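Long-range contact in mutual gliding-motility protein MglA (Myxococcus xanthus DK 1622, PDB 6HJO), which acts as a small GTPase switch that controls the direction and speed of gliding and coordinates social and adventurous motility: residues F56-P61 / R73-T78. Residues are numbered along the deposited sequence; the frame is centred on the assembly and turned at random.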
ATOM      1  N   PHE A  56       8.354  -1.174   1.089  1.00 24.58           N
ATOM      2  CA  PHE A  56       9.033  -0.110   0.353  1.00 23.88           C
ATOM      3  C   PHE A  56       9.128   1.192   1.118  1.00 28.49           C
ATOM      4  O   PHE A  56       8.347   1.433   2.046  1.00 28.65           O
ATOM      5  CB  PHE A  56       8.361   0.127  -1.020  1.00 25.39           C
ATOM      6  CG  PHE A  56       6.948   0.660  -0.979  1.00 26.69           C
ATOM      7  CD1 PHE A  56       5.864  -0.206  -0.873  1.00 29.17           C
ATOM      8  CD2 PHE A  56       6.703   2.023  -1.064  1.00 28.05           C
ATOM      9  CE1 PHE A  56       4.556   0.286  -0.837  1.00 31.06           C
ATOM     10  CE2 PHE A  56       5.385   2.523  -1.036  1.00 31.35           C
ATOM     11  CZ  PHE A  56       4.323   1.649  -0.921  1.00 29.57           C
ATOM     12  N   PHE A  57      10.060   2.056   0.675  1.00 24.78           N
ATOM     13  CA  PHE A  57      10.231   3.423   1.171  1.00 25.86           C
ATOM     14  C   PHE A  57      11.067   4.199   0.161  1.00 30.77           C
ATOM     15  O   PHE A  57      11.688   3.601  -0.726  1.00 29.30           O
ATOM     16  CB  PHE A  57      10.867   3.466   2.582  1.00 26.97           C
ATOM     17  CG  PHE A  57      12.336   3.115   2.651  1.00 27.14           C
ATOM     18  CD1 PHE A  57      12.752   1.784   2.689  1.00 28.67           C
ATOM     19  CD2 PHE A  57      13.304   4.114   2.723  1.00 28.47           C
ATOM     20  CE1 PHE A  57      14.110   1.460   2.783  1.00 28.63           C
ATOM     21  CE2 PHE A  57      14.661   3.789   2.808  1.00 30.04           C
ATOM     22  CZ  PHE A  57      15.052   2.468   2.835  1.00 27.78           C
ATOM     23  N   ASP A  58      11.097   5.526   0.316  1.00 28.67           N
ATOM     24  CA  ASP A  58      11.917   6.374  -0.525  1.00 29.07           C
ATOM     25  C   ASP A  58      12.737   7.313   0.329  1.00 33.71           C
ATOM     26  O   ASP A  58      12.383   7.576   1.482  1.00 32.31           O
ATOM     27  CB  ASP A  58      11.088   7.127  -1.584  1.00 31.17           C
ATOM     28  CG  ASP A  58      10.112   8.122  -1.012  1.00 37.24           C
ATOM     29  OD1 ASP A  58      10.560   9.179  -0.535  1.00 38.31           O
ATOM     30  OD2 ASP A  58       8.902   7.834  -1.027  1.00 41.13           O
ATOM     31  N   PHE A  59      13.857   7.797  -0.232  1.00 32.01           N
ATOM     32  CA  PHE A  59      14.751   8.737   0.437  1.00 31.63           C
ATOM     33  C   PHE A  59      15.521   9.572  -0.562  1.00 37.45           C
ATOM     34  O   PHE A  59      15.867   9.092  -1.644  1.00 35.97           O
ATOM     35  CB  PHE A  59      15.690   8.030   1.443  1.00 31.08           C
ATOM     36  CG  PHE A  59      16.740   7.125   0.838  1.00 31.37           C
ATOM     37  CD1 PHE A  59      16.414   5.847   0.395  1.00 32.21           C
ATOM     38  CD2 PHE A  59      18.065   7.537   0.740  1.00 33.52           C
ATOM     39  CE1 PHE A  59      17.395   5.006  -0.156  1.00 32.43           C
ATOM     40  CE2 PHE A  59      19.044   6.698   0.188  1.00 35.39           C
ATOM     41  CZ  PHE A  59      18.706   5.435  -0.244  1.00 32.73           C
ATOM     42  N   LEU A  60      15.781  10.824  -0.194  1.00 37.83           N
ATOM     43  CA  LEU A  60      16.537  11.769  -1.001  1.00 40.62           C
ATOM     44  C   LEU A  60      17.856  12.050  -0.264  1.00 48.88           C
ATOM     45  O   LEU A  60      17.869  12.898   0.634  1.00 49.59           O
ATOM     46  CB  LEU A  60      15.723  13.048  -1.204  1.00 42.01           C
ATOM     47  CG  LEU A  60      16.242  14.049  -2.227  1.00 48.69           C
ATOM     48  CD1 LEU A  60      15.686  13.746  -3.602  1.00 49.23           C
ATOM     49  CD2 LEU A  60      15.813  15.468  -1.847  1.00 51.11           C
ATOM     50  N   PRO A  61      18.960  11.324  -0.593  1.00 47.47           N
ATOM     51  CA  PRO A  61      20.232  11.580   0.109  1.00 49.52           C
ATOM     52  C   PRO A  61      20.768  12.992  -0.125  1.00 60.82           C
ATOM     53  O   PRO A  61      20.781  13.457  -1.264  1.00 61.58           O
ATOM     54  CB  PRO A  61      21.168  10.481  -0.416  1.00 50.37           C
ATOM     55  CG  PRO A  61      20.584  10.046  -1.700  1.00 53.67           C
ATOM     56  CD  PRO A  61      19.106  10.273  -1.623  1.00 47.90           C
ATOM     57  N   ARG A  73      16.015  10.798  -6.124  1.00 37.18           N
ATOM     58  CA  ARG A  73      15.267  10.177  -5.033  1.00 34.24           C
ATOM     59  C   ARG A  73      15.253   8.669  -5.276  1.00 35.11           C
ATOM     60  O   ARG A  73      14.853   8.212  -6.350  1.00 34.62           O
ATOM     61  CB  ARG A  73      13.827  10.726  -4.952  1.00 33.49           C
ATOM     62  CG  ARG A  73      13.021  10.106  -3.794  1.00 33.45           C
ATOM     63  CD  ARG A  73      11.665  10.792  -3.604  1.00 34.58           C
ATOM     64  NE  ARG A  73      11.809  12.182  -3.155  1.00 42.49           N
ATOM     65  CZ  ARG A  73      11.979  12.552  -1.887  1.00 51.07           C
ATOM     66  NH1 ARG A  73      12.045  11.643  -0.927  1.00 35.82           N
ATOM     67  NH2 ARG A  73      12.094  13.834  -1.576  1.00 38.48           N
ATOM     68  N   PHE A  74      15.673   7.904  -4.267  1.00 30.01           N
ATOM     69  CA  PHE A  74      15.730   6.454  -4.352  1.00 29.20           C
ATOM     70  C   PHE A  74      14.511   5.811  -3.703  1.00 32.69           C
ATOM     71  O   PHE A  74      14.131   6.185  -2.593  1.00 32.23           O
ATOM     72  CB  PHE A  74      17.046   5.926  -3.731  1.00 30.77           C
ATOM     73  CG  PHE A  74      18.274   6.365  -4.497  1.00 34.06           C
ATOM     74  CD1 PHE A  74      18.733   5.634  -5.587  1.00 37.66           C
ATOM     75  CD2 PHE A  74      18.953   7.528  -4.152  1.00 38.13           C
ATOM     76  CE1 PHE A  74      19.847   6.064  -6.331  1.00 39.50           C
ATOM     77  CE2 PHE A  74      20.080   7.944  -4.880  1.00 42.48           C
ATOM     78  CZ  PHE A  74      20.522   7.202  -5.960  1.00 40.30           C
ATOM     79  N   HIS A  75      13.901   4.838  -4.408  1.00 27.22           N
ATOM     80  CA  HIS A  75      12.742   4.077  -3.939  1.00 24.76           C
ATOM     81  C   HIS A  75      13.196   2.622  -3.835  1.00 27.17           C
ATOM     82  O   HIS A  75      13.623   2.048  -4.837  1.00 28.60           O
ATOM     83  CB  HIS A  75      11.552   4.211  -4.909  1.00 25.31           C
ATOM     84  CG  HIS A  75      11.022   5.613  -5.060  1.00 29.43           C
ATOM     85  ND1 HIS A  75       9.764   5.959  -4.594  1.00 31.20           N
ATOM     86  CD2 HIS A  75      11.586   6.701  -5.639  1.00 31.74           C
ATOM     87  CE1 HIS A  75       9.608   7.238  -4.901  1.00 31.32           C
ATOM     88  NE2 HIS A  75      10.687   7.728  -5.513  1.00 32.13           N
ATOM     89  N   LEU A  76      13.205   2.068  -2.620  1.00 23.42           N
ATOM     90  CA  LEU A  76      13.668   0.681  -2.363  1.00 23.15           C
ATOM     91  C   LEU A  76      12.428  -0.188  -2.191  1.00 25.34           C
ATOM     92  O   LEU A  76      11.590   0.125  -1.353  1.00 22.74           O
ATOM     93  CB  LEU A  76      14.564   0.647  -1.105  1.00 23.24           C
ATOM     94  CG  LEU A  76      16.087   0.764  -1.266  1.00 29.59           C
ATOM     95  CD1 LEU A  76      16.532   1.948  -2.121  1.00 30.85           C
ATOM     96  CD2 LEU A  76      16.795   0.734   0.095  1.00 30.54           C
ATOM     97  N   TYR A  77      12.275  -1.220  -3.045  1.00 22.91           N
ATOM     98  CA  TYR A  77      11.102  -2.119  -3.097  1.00 22.41           C
ATOM     99  C   TYR A  77      11.524  -3.586  -2.944  1.00 26.74           C
ATOM    100  O   TYR A  77      12.558  -3.971  -3.473  1.00 25.09           O
ATOM    101  CB  TYR A  77      10.405  -1.980  -4.469  1.00 23.73           C
ATOM    102  CG  TYR A  77       9.422  -0.834  -4.533  1.00 25.12           C
ATOM    103  CD1 TYR A  77       9.858   0.480  -4.709  1.00 26.62           C
ATOM    104  CD2 TYR A  77       8.053  -1.058  -4.406  1.00 26.19           C
ATOM    105  CE1 TYR A  77       8.951   1.549  -4.743  1.00 25.62           C
ATOM    106  CE2 TYR A  77       7.139   0.001  -4.452  1.00 27.28           C
ATOM    107  CZ  TYR A  77       7.597   1.302  -4.604  1.00 30.85           C
ATOM    108  OH  TYR A  77       6.715   2.358  -4.634  1.00 35.83           O
ATOM    109  N   THR A  78      10.683  -4.408  -2.269  1.00 23.04           N
ATOM    110  CA  THR A  78      10.901  -5.853  -2.124  1.00 23.05           C
ATOM    111  C   THR A  78       9.587  -6.574  -1.898  1.00 27.70           C
ATOM    112  O   THR A  78       8.647  -5.965  -1.387  1.00 27.21           O
ATOM    113  CB  THR A  78      11.979  -6.199  -1.058  1.00 22.17           C
ATOM    114  OG1 THR A  78      12.531  -7.481  -1.352  1.00 23.91           O
ATOM    115  CG2 THR A  78      11.454  -6.157   0.390  1.00 21.24           C
TER
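F74 O is gripped by the amide F59 N (2.9 Å) and by a CA-H...O contact from D58 CA, while F59 O takes the amide of F74 in return. F57 and L76 form the next hydrogen-bonded pair. Strands 53-59 and 71-78 form the antiparallel hairpin that corresponds to the interswitch of Arf-family GTPases, its second strand running into the predicted GTP-binding residues at T78.

On the face carrying F56, D58, H75 and Y77, R73 NH1 makes a salt bridge with D58 OD1 (2.9 Å), reaching its anti side but 27° out of the carboxylate plane. The bond is bent, 131° at the hydrogen, and the two planes stand perpendicular. The bend at chi3 (-66°) lays one face of the guanidinium, near its rim, against L60 CB, while NE forms a salt bridge with E10. D58 CB sits over the imidazole of H75, displaced toward its rim; H75 NE2 is hydrogen-bonded to N12 OD1. F56 CB instead rests above the centre of the Y77 ring; the two rings are almost parallel but slid apart.

The other face is apolar. F74 CB lies over the F59 ring, L76 CD1 reaches that ring's edge, and P61 CD meets the edge of F74; helix 176-191 packs against F59, F74 and L76.

The hairpin thus has an apolar side built into the core and a partly exposed one where R73, shared between D58 and E10, ties three strands together by charge.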